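Local structure of WbmS, polysaccharide deacetylase involved in O-antigen biosynthesis (Bordetella bronchiseptica, 3HFT) at residues R38-D44 with I202-H208; L59-V65 with L249-L253. The protein is a putative zinc-binding polysaccharide deacetylase that probably removes acetyl groups from sugar residues during O-antigen biosynthesis. The contacts are given in a common frame with arbitrary orientation. Numbering follows the deposited sequence.

Contact 1 of 2, residues R38-D44 with I202-H208. With EDO (1,2-ethanediol), chain F.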
loop_
_atom_site.group_PDB
_atom_site.type_symbol
_atom_site.label_atom_id
_atom_site.label_comp_id
_atom_site.label_asym_id
_atom_site.label_seq_id
_atom_site.Cartn_x
_atom_site.Cartn_y
_atom_site.Cartn_z
ATOM N N ARG A 38 7.963 1.151 -20.004
ATOM C CA ARG A 38 9.331 0.842 -19.660
ATOM C C ARG A 38 9.358 -0.176 -18.554
ATOM O O ARG A 38 8.357 -0.381 -17.854
ATOM C CB ARG A 38 10.082 2.112 -19.250
ATOM C CG ARG A 38 10.060 3.174 -20.335
ATOM C CD ARG A 38 10.882 4.365 -19.942
ATOM N NE ARG A 38 12.281 4.201 -20.293
ATOM C CZ ARG A 38 13.280 4.993 -19.880
ATOM N NH1 ARG A 38 13.057 6.039 -19.058
ATOM N NH2 ARG A 38 14.526 4.731 -20.296
ATOM N N ILE A 39 10.518 -0.798 -18.413
ATOM C CA ILE A 39 10.740 -1.853 -17.440
ATOM C C ILE A 39 11.756 -1.364 -16.417
ATOM O O ILE A 39 12.811 -0.809 -16.775
ATOM C CB ILE A 39 11.246 -3.123 -18.115
ATOM C CG1 ILE A 39 10.217 -3.615 -19.165
ATOM C CG2 ILE A 39 11.558 -4.171 -17.056
ATOM C CD1 ILE A 39 10.734 -4.705 -20.117
ATOM N N PHE A 40 11.402 -1.515 -15.152
ATOM C CA PHE A 40 12.279 -1.148 -14.035
ATOM C C PHE A 40 12.609 -2.394 -13.210
ATOM O O PHE A 40 11.781 -2.882 -12.427
ATOM C CB PHE A 40 11.594 -0.108 -13.147
ATOM C CG PHE A 40 11.272 1.182 -13.854
ATOM C CD1 PHE A 40 10.209 1.265 -14.710
ATOM C CD2 PHE A 40 12.075 2.298 -13.689
ATOM C CE1 PHE A 40 9.921 2.439 -15.387
ATOM C CE2 PHE A 40 11.776 3.484 -14.342
ATOM C CZ PHE A 40 10.703 3.542 -15.202
ATOM N N LEU A 41 13.792 -2.965 -13.439
ATOM C CA LEU A 41 14.224 -4.132 -12.676
ATOM C C LEU A 41 14.721 -3.636 -11.332
ATOM O O LEU A 41 15.568 -2.707 -11.259
ATOM C CB LEU A 41 15.344 -4.877 -13.407
ATOM C CG LEU A 41 15.015 -5.510 -14.764
ATOM C CD1 LEU A 41 16.297 -6.069 -15.429
ATOM C CD2 LEU A 41 13.971 -6.587 -14.603
ATOM N N THR A 42 14.182 -4.211 -10.269
ATOM C CA THR A 42 14.555 -3.836 -8.922
ATOM C C THR A 42 14.955 -5.096 -8.148
ATOM O O THR A 42 14.391 -6.173 -8.352
ATOM C CB THR A 42 13.433 -3.038 -8.186
ATOM O OG1 THR A 42 12.330 -3.898 -7.886
ATOM C CG2 THR A 42 12.965 -1.811 -9.014
ATOM N N PHE A 43 15.936 -4.929 -7.267
ATOM C CA PHE A 43 16.489 -6.013 -6.493
ATOM C C PHE A 43 16.499 -5.689 -5.016
ATOM O O PHE A 43 17.143 -4.760 -4.596
ATOM C CB PHE A 43 17.901 -6.295 -7.006
ATOM C CG PHE A 43 17.910 -6.752 -8.439
ATOM C CD1 PHE A 43 17.778 -8.096 -8.742
ATOM C CD2 PHE A 43 18.002 -5.836 -9.466
ATOM C CE1 PHE A 43 17.707 -8.516 -10.051
ATOM C CE2 PHE A 43 17.946 -6.232 -10.780
ATOM C CZ PHE A 43 17.790 -7.568 -11.078
ATOM N N ASP A 44 15.731 -6.446 -4.248
ATOM C CA ASP A 44 15.710 -6.381 -2.799
ATOM C C ASP A 44 16.803 -7.376 -2.326
ATOM O O ASP A 44 16.667 -8.611 -2.469
ATOM C CB ASP A 44 14.366 -6.824 -2.250
ATOM C CG ASP A 44 13.247 -5.821 -2.530
ATOM O OD1 ASP A 44 13.523 -4.699 -2.997
ATOM O OD2 ASP A 44 12.080 -6.174 -2.256
ATOM N N ILE A 202 3.475 1.523 -16.151
ATOM C CA ILE A 202 4.797 1.326 -15.609
ATOM C C ILE A 202 4.995 -0.126 -15.210
ATOM O O ILE A 202 4.105 -0.731 -14.625
ATOM C CB ILE A 202 5.060 2.303 -14.418
ATOM C CG1 ILE A 202 6.558 2.333 -14.115
ATOM C CG2 ILE A 202 4.210 1.945 -13.181
ATOM C CD1 ILE A 202 6.906 3.303 -13.021
ATOM N N ASN A 203 6.165 -0.708 -15.523
ATOM C CA ASN A 203 6.446 -2.122 -15.250
ATOM C C ASN A 203 7.631 -2.324 -14.311
ATOM O O ASN A 203 8.795 -2.344 -14.754
ATOM C CB ASN A 203 6.748 -2.830 -16.572
ATOM C CG ASN A 203 5.610 -2.723 -17.566
ATOM O OD1 ASN A 203 4.708 -3.586 -17.578
ATOM N ND2 ASN A 203 5.678 -1.729 -18.468
ATOM N N VAL A 204 7.359 -2.399 -13.014
ATOM C CA VAL A 204 8.403 -2.570 -12.017
ATOM C C VAL A 204 8.342 -4.023 -11.531
ATOM O O VAL A 204 7.260 -4.538 -11.172
ATOM C CB VAL A 204 8.262 -1.565 -10.843
ATOM C CG1 VAL A 204 9.458 -1.693 -9.887
ATOM C CG2 VAL A 204 8.096 -0.124 -11.345
ATOM N N LEU A 205 9.495 -4.698 -11.574
ATOM C CA LEU A 205 9.593 -6.084 -11.112
ATOM C C LEU A 205 10.598 -6.124 -9.978
ATOM O O LEU A 205 11.573 -5.356 -9.981
ATOM C CB LEU A 205 10.021 -7.025 -12.248
ATOM C CG LEU A 205 9.074 -7.167 -13.443
ATOM C CD1 LEU A 205 9.377 -6.111 -14.536
ATOM C CD2 LEU A 205 9.166 -8.540 -14.069
ATOM N N ASP A 206 10.358 -7.003 -9.007
ATOM C CA ASP A 206 11.217 -7.160 -7.848
ATOM C C ASP A 206 11.783 -8.582 -7.776
ATOM O O ASP A 206 11.023 -9.562 -7.673
ATOM C CB ASP A 206 10.418 -6.874 -6.590
ATOM C CG ASP A 206 11.251 -6.898 -5.311
ATOM O OD1 ASP A 206 12.502 -6.945 -5.382
ATOM O OD2 ASP A 206 10.605 -6.798 -4.227
ATOM N N PHE A 207 13.113 -8.678 -7.812
ATOM C CA PHE A 207 13.828 -9.962 -7.675
ATOM C C PHE A 207 14.713 -9.961 -6.427
ATOM O O PHE A 207 15.221 -8.932 -6.029
ATOM C CB PHE A 207 14.741 -10.209 -8.865
ATOM C CG PHE A 207 14.025 -10.464 -10.169
ATOM C CD1 PHE A 207 13.658 -9.422 -10.995
ATOM C CD2 PHE A 207 13.770 -11.770 -10.588
ATOM C CE1 PHE A 207 13.027 -9.685 -12.227
ATOM C CE2 PHE A 207 13.128 -12.032 -11.791
ATOM C CZ PHE A 207 12.748 -10.982 -12.603
ATOM N N HIS A 208 14.914 -11.136 -5.857
ATOM C CA HIS A 208 15.863 -11.346 -4.760
ATOM C C HIS A 208 17.045 -12.164 -5.281
ATOM O O HIS A 208 16.850 -13.184 -5.934
ATOM C CB HIS A 208 15.208 -12.088 -3.599
ATOM C CG HIS A 208 14.033 -11.364 -3.029
ATOM N ND1 HIS A 208 12.763 -11.476 -3.567
ATOM C CD2 HIS A 208 13.943 -10.473 -2.020
ATOM C CE1 HIS A 208 11.938 -10.694 -2.886
ATOM N NE2 HIS A 208 12.631 -10.063 -1.950
HETATM C C1 EDO F . 9.643 -7.204 0.381
HETATM O O1 EDO F . 10.158 -7.768 1.605
HETATM C C2 EDO F . 10.343 -7.902 -0.786
HETATM O O2 EDO F . 11.779 -8.031 -0.557
#
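Strands 39-44 and 203-207 run parallel, with CA-CA spacings from 4.6 Å (Phe40-Val204) to 5.3 Å (Leu41-Leu205). Backbone hydrogen bonds alternate between them. Arg38 O accepts from Asn203 N (3.2 Å) and Asn203 ND2 (3.1 Å), while Asn203 OD1 takes the backbone N of Gln198. Phe40 N then gives to Asn203 O (2.8 Å), Leu205 N to Phe40 O (3.0 Å), Thr42 N to Leu205 O (2.9 Å), Phe207 N to Thr42 O (2.9 Å) and Asp44 N to Phe207 O (3.1 Å). Leu205 O is doubly used, since Thr42 OG1 also donates to it at 2.7 Å; this hydroxyl is hydrogen-bonded to Arg125 as well. Leu41 and Phe43 direct their backbone bonds to strand 67-71 instead. On the face carrying Leu41, Phe43, Leu205 and Phe207, Leu41 CD2 meets Phe207 CE1 at 4.0 Å. At the C-terminal ends the acids crowd: Asp44 OD2 lies 2.5 Å from Asp206 OD2, so close that one acid probably carries a proton. Asp44 OD1 forms a salt bridge with Arg125, and His208 is held through ND1 by Asp179, leaving NE2 to donate to O2 of an ethanediol (2.6 Å), probably from the crystallisation liquor. With zinc on Asp46, His92 and His127 nearby, this polar cluster at the C-terminal strand ends is consistent with the metal site of the beta/alpha barrel-like polysaccharide deacetylase fold.

Contact 2 of 2, residues L59-V65 with L249-L253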
loop_
_atom_site.group_PDB
_atom_site.type_symbol
_atom_site.label_atom_id
_atom_site.label_comp_id
_atom_site.label_asym_id
_atom_site.label_seq_id
_atom_site.Cartn_x
_atom_site.Cartn_y
_atom_site.Cartn_z
ATOM N N LEU A 59 24.994 -11.084 -13.681
ATOM C CA LEU A 59 23.946 -11.379 -14.631
ATOM C C LEU A 59 23.373 -10.102 -15.261
ATOM O O LEU A 59 23.239 -9.998 -16.494
ATOM C CB LEU A 59 22.871 -12.192 -13.903
ATOM C CG LEU A 59 22.116 -13.265 -14.655
ATOM C CD1 LEU A 59 23.084 -14.221 -15.318
ATOM C CD2 LEU A 59 21.174 -14.023 -13.706
ATOM N N ILE A 60 23.084 -9.097 -14.433
ATOM C CA ILE A 60 22.575 -7.807 -14.941
ATOM C C ILE A 60 23.652 -7.006 -15.705
ATOM O O ILE A 60 23.381 -6.470 -16.786
ATOM C CB ILE A 60 21.953 -6.980 -13.806
ATOM C CG1 ILE A 60 20.877 -7.800 -13.091
ATOM C CG2 ILE A 60 21.331 -5.683 -14.340
ATOM C CD1 ILE A 60 19.826 -8.465 -14.050
ATOM N N GLU A 61 24.881 -6.953 -15.167
ATOM C CA GLU A 61 25.993 -6.330 -15.872
ATOM C C GLU A 61 26.226 -6.973 -17.241
ATOM O O GLU A 61 26.472 -6.276 -18.206
ATOM C CB GLU A 61 27.268 -6.326 -15.013
ATOM C CG GLU A 61 27.088 -5.357 -13.834
ATOM C CD GLU A 61 28.369 -4.987 -13.085
ATOM O OE1 GLU A 61 29.335 -5.786 -13.085
ATOM O OE2 GLU A 61 28.354 -3.892 -12.450
ATOM N N GLY A 62 26.099 -8.292 -17.334
ATOM C CA GLY A 62 26.252 -8.980 -18.613
ATOM C C GLY A 62 25.234 -8.572 -19.665
ATOM O O GLY A 62 25.525 -8.614 -20.863
ATOM N N ALA A 63 24.043 -8.181 -19.222
ATOM C CA ALA A 63 22.979 -7.718 -20.105
ATOM C C ALA A 63 23.187 -6.268 -20.485
ATOM O O ALA A 63 22.671 -5.802 -21.493
ATOM C CB ALA A 63 21.612 -7.902 -19.409
ATOM N N GLY A 64 23.919 -5.537 -19.657
ATOM C CA GLY A 64 24.193 -4.136 -19.908
ATOM C C GLY A 64 23.012 -3.204 -19.738
ATOM O O GLY A 64 22.956 -2.173 -20.397
ATOM N N VAL A 65 22.079 -3.554 -18.852
ATOM C CA VAL A 65 20.859 -2.756 -18.616
ATOM C C VAL A 65 20.894 -2.028 -17.256
ATOM O O VAL A 65 21.695 -2.364 -16.363
ATOM C CB VAL A 65 19.578 -3.671 -18.665
ATOM C CG1 VAL A 65 19.532 -4.467 -19.966
ATOM C CG2 VAL A 65 19.523 -4.666 -17.467
ATOM N N LEU A 249 14.136 -14.302 -15.475
ATOM C CA LEU A 249 14.915 -13.069 -15.619
ATOM C C LEU A 249 15.783 -13.138 -16.840
ATOM O O LEU A 249 15.895 -12.162 -17.582
ATOM C CB LEU A 249 15.794 -12.869 -14.385
ATOM C CG LEU A 249 16.760 -11.688 -14.393
ATOM C CD1 LEU A 249 16.071 -10.327 -14.613
ATOM C CD2 LEU A 249 17.554 -11.717 -13.048
ATOM N N GLN A 250 16.433 -14.274 -17.063
ATOM C CA GLN A 250 17.277 -14.407 -18.257
ATOM C C GLN A 250 16.482 -14.241 -19.556
ATOM O O GLN A 250 16.937 -13.558 -20.462
ATOM C CB GLN A 250 18.047 -15.740 -18.260
ATOM C CG GLN A 250 19.146 -15.781 -17.210
ATOM C CD GLN A 250 19.722 -17.172 -17.043
ATOM O OE1 GLN A 250 18.990 -18.149 -16.981
ATOM N NE2 GLN A 250 21.026 -17.259 -16.977
ATOM N N SER A 251 15.289 -14.829 -19.641
ATOM C CA SER A 251 14.435 -14.674 -20.837
ATOM C C SER A 251 13.954 -13.262 -21.042
ATOM O O SER A 251 13.900 -12.764 -22.163
ATOM C CB SER A 251 13.190 -15.535 -20.742
ATOM O OG SER A 251 13.582 -16.881 -20.747
ATOM N N LEU A 252 13.584 -12.626 -19.952
ATOM C CA LEU A 252 13.098 -11.249 -20.000
ATOM C C LEU A 252 14.178 -10.344 -20.537
ATOM O O LEU A 252 13.910 -9.474 -21.378
ATOM C CB LEU A 252 12.675 -10.841 -18.596
ATOM C CG LEU A 252 12.212 -9.460 -18.208
ATOM C CD1 LEU A 252 11.653 -9.610 -16.782
ATOM C CD2 LEU A 252 13.339 -8.460 -18.260
ATOM N N LEU A 253 15.411 -10.550 -20.068
ATOM C CA LEU A 253 16.562 -9.781 -20.552
ATOM C C LEU A 253 16.815 -10.053 -22.036
ATOM O O LEU A 253 16.958 -9.108 -22.828
ATOM C CB LEU A 253 17.824 -10.105 -19.726
ATOM C CG LEU A 253 17.858 -9.603 -18.271
ATOM C CD1 LEU A 253 19.009 -10.223 -17.459
ATOM C CD2 LEU A 253 17.876 -8.056 -18.225
#
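The short helical segments 59-63 and 249-253, from helices 50-63 and 245-256, point almost the same way, their N-to-C directions 13° apart, but the segment axes come no nearer than 11.1 Å, so side chains bridge the gap. The closest CA pairs agree: Ala63 to Leu253 is 6.8 Å and Leu59 to Gln250 is 8.2 Å. At Gly64 the backbone leaves helical phi/psi with a phi of 71°, which glycine takes up readily for want of a CB; Val65 is then extended (-108/163). No hydrogen bond crosses the interface. Leu253 fills the gap between the helices: CD1 reaches Ile60 CD1 at 3.9 Å, while CD2 touches Ala63 CB at 3.9 Å and Val65 CG2 at 3.8 Å. The small Ala63 side chain permits the shorter CA spacing there. Both helices lie against strand 39-44 of the parallel sheet, Ile60 on Phe43 and Leu253 on Leu41, with Val65 of the following loop also on Leu41, a layering consistent with the beta/alpha barrel-like deacetylase fold; Ile60 also reaches Phe87 of the outermost strand 87-91, two places across the sheet. One turn before Leu253, Leu249 CD2 approaches Ile60 CD1 at 4.1 Å and Leu59 CD2 at 4.3 Å, and both leucines touch Val212 of helix 209-214. The partly exposed Gln250 places NE2 4.0 Å from Leu59 CD1, at the margin of the apolar patch.

From the N terminus, the chain passes through strand 39-44, then helix 50-63 with its 59-65 end, goes on through the strands and helices between residues 66 and 201, and returns at strand 203-207 to close contact 1 over 157 intervening residues. It continues to helix 245-256, where 249-253 closes contact 2 over 183. Because 59-65 falls between the halves of contact 1 and 249-253 follows its second half, the two closures cross. Their centres are 12 Å apart and they touch directly: Phe43 CZ lies 3.7 Å from Ile60 CG1, and Phe207 CE2 3.8 Å from Leu249 CB. Together they tie the central sheet to two helices packed on one face of it.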